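Local coordinates for Bd3459 (Bdellovibrio bacteriovorus, PDB 5CEC), which is a predatory endopeptidase of the peptidase S13 family, probably acting on prey peptidoglycan, and is bound here by the ankyrin-repeat immunity protein Bd3460, at residues 82-87 with 238-243. The protein carries 1 engineered substitution. Residues are numbered along the deposited sequence; the frame is centred on the assembly and turned at random.
Sequences DRLGPD and APLKTI
Leu84 and Leu240 meet where the C-terminal end of helix 72-84 faces the first turn of helix 240-250. Helix 72-84 probably carries at its start the SxxK motif of penicillin-binding enzymes. In Leu240, chi1 of 180° sets CG anti to the backbone N, and with chi2 of 66° CD2 reaches the other segment. CD2 lies 4.0 Å from CB of Leu84, and the two side chains cross at about a right angle. The same methyl packs 3.4 Å from Gly85 O. Gly85, with positive phi, ends helix 72-84, and the turn after it docks on the N-terminus of helix 240-250. The one hydrogen bond between the segments forms here. Lys241 N donates to Pro86 O at 2.9 Å, in the carbonyl plane and on a lone pair. CB and CG of Lys241 both rest against this oxygen; chi1 of 63°, the crowded position between backbone N and carbonyl carbon, brings CG there. The extended chain beyond brings its amino end near Asp87. Lys241 NZ stays 4.4 Å from Asp87 OD1, too far for a salt bridge. Both atoms instead hydrogen-bond to Tyr326 OH, which links the two charges. Pro239, at the N-cap position, sets its ring CB 4.1 Å from CA of Asp87. Leu240 forms a backbone hydrogen bond with Tyr88. Pro86 thus supplies an acceptor to Lys241 N, which lies too early for an i-4 partner inside its helix. The nearby opposite charges probably add a modest attraction.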
# COMPACT_ATOMS: atom_id res chain seq x y z
N ASP A 82 -7.38 -4.33 18.90
CA ASP A 82 -8.29 -4.53 20.06
C ASP A 82 -8.43 -6.01 20.43
O ASP A 82 -8.44 -6.36 21.61
CB ASP A 82 -9.67 -3.91 19.78
CG ASP A 82 -9.75 -2.45 20.15
OD1 ASP A 82 -8.75 -1.87 20.69
OD2 ASP A 82 -10.84 -1.89 19.91
N ARG A 83 -8.57 -6.89 19.45
CA ARG A 83 -8.81 -8.30 19.74
C ARG A 83 -7.54 -9.04 20.16
O ARG A 83 -7.60 -9.95 20.99
CB ARG A 83 -9.39 -9.00 18.52
CG ARG A 83 -10.87 -8.87 18.38
CD ARG A 83 -11.59 -9.86 19.31
NE ARG A 83 -11.33 -11.25 18.92
CZ ARG A 83 -11.90 -11.90 17.90
NH1 ARG A 83 -12.88 -11.35 17.19
NH2 ARG A 83 -11.51 -13.14 17.61
N LEU A 84 -6.41 -8.69 19.56
CA LEU A 84 -5.15 -9.42 19.78
C LEU A 84 -4.09 -8.70 20.57
O LEU A 84 -3.31 -9.33 21.29
CB LEU A 84 -4.57 -9.83 18.43
CG LEU A 84 -5.48 -10.67 17.53
CD1 LEU A 84 -4.81 -10.83 16.18
CD2 LEU A 84 -5.80 -12.01 18.15
N GLY A 85 -4.04 -7.38 20.42
CA GLY A 85 -2.99 -6.55 20.99
C GLY A 85 -1.86 -6.35 19.99
O GLY A 85 -1.51 -7.25 19.24
N PRO A 86 -1.24 -5.15 20.00
CA PRO A 86 -0.18 -4.87 19.03
C PRO A 86 1.08 -5.70 19.17
O PRO A 86 1.86 -5.77 18.22
CB PRO A 86 0.13 -3.39 19.26
CG PRO A 86 -0.26 -3.16 20.69
CD PRO A 86 -1.44 -4.04 20.94
N ASP A 87 1.29 -6.30 20.34
CA ASP A 87 2.45 -7.14 20.58
C ASP A 87 2.16 -8.62 20.41
O ASP A 87 3.03 -9.47 20.65
CB ASP A 87 3.00 -6.84 21.96
CG ASP A 87 3.45 -5.39 22.10
OD1 ASP A 87 4.30 -4.98 21.29
OD2 ASP A 87 2.96 -4.67 23.01
N ALA A 238 6.68 -12.12 13.66
CA ALA A 238 6.86 -10.74 14.10
C ALA A 238 5.59 -10.30 14.85
O ALA A 238 4.49 -10.84 14.61
CB ALA A 238 7.14 -9.81 12.90
N PRO A 239 5.73 -9.31 15.72
CA PRO A 239 4.52 -8.87 16.43
C PRO A 239 3.48 -8.31 15.46
O PRO A 239 3.80 -7.82 14.37
CB PRO A 239 5.02 -7.80 17.39
CG PRO A 239 6.39 -7.43 16.96
CD PRO A 239 6.93 -8.56 16.13
N LEU A 240 2.23 -8.34 15.91
CA LEU A 240 1.13 -7.86 15.09
C LEU A 240 1.34 -6.45 14.55
O LEU A 240 1.03 -6.19 13.39
CB LEU A 240 -0.19 -7.94 15.88
CG LEU A 240 -1.43 -7.46 15.13
CD1 LEU A 240 -1.77 -8.35 13.96
CD2 LEU A 240 -2.60 -7.29 16.07
N LYS A 241 1.91 -5.56 15.37
CA LYS A 241 2.15 -4.20 14.90
C LYS A 241 2.98 -4.20 13.59
O LYS A 241 2.76 -3.37 12.73
CB LYS A 241 2.82 -3.33 15.99
CG LYS A 241 4.20 -3.82 16.40
CD LYS A 241 4.89 -3.07 17.52
CE LYS A 241 6.24 -3.70 17.75
NZ LYS A 241 7.14 -2.93 18.63
N THR A 242 3.98 -5.08 13.52
CA THR A 242 4.84 -5.20 12.34
C THR A 242 4.05 -5.72 11.12
O THR A 242 4.22 -5.24 9.98
CB THR A 242 6.03 -6.10 12.64
OG1 THR A 242 6.71 -5.57 13.77
CG2 THR A 242 6.96 -6.27 11.45
N ILE A 243 3.26 -6.74 11.35
CA ILE A 243 2.39 -7.29 10.30
C ILE A 243 1.45 -6.21 9.76
O ILE A 243 1.26 -6.05 8.54
CB ILE A 243 1.61 -8.52 10.82
CG1 ILE A 243 2.60 -9.65 11.15
CG2 ILE A 243 0.53 -8.96 9.78
CD1 ILE A 243 1.94 -10.78 11.91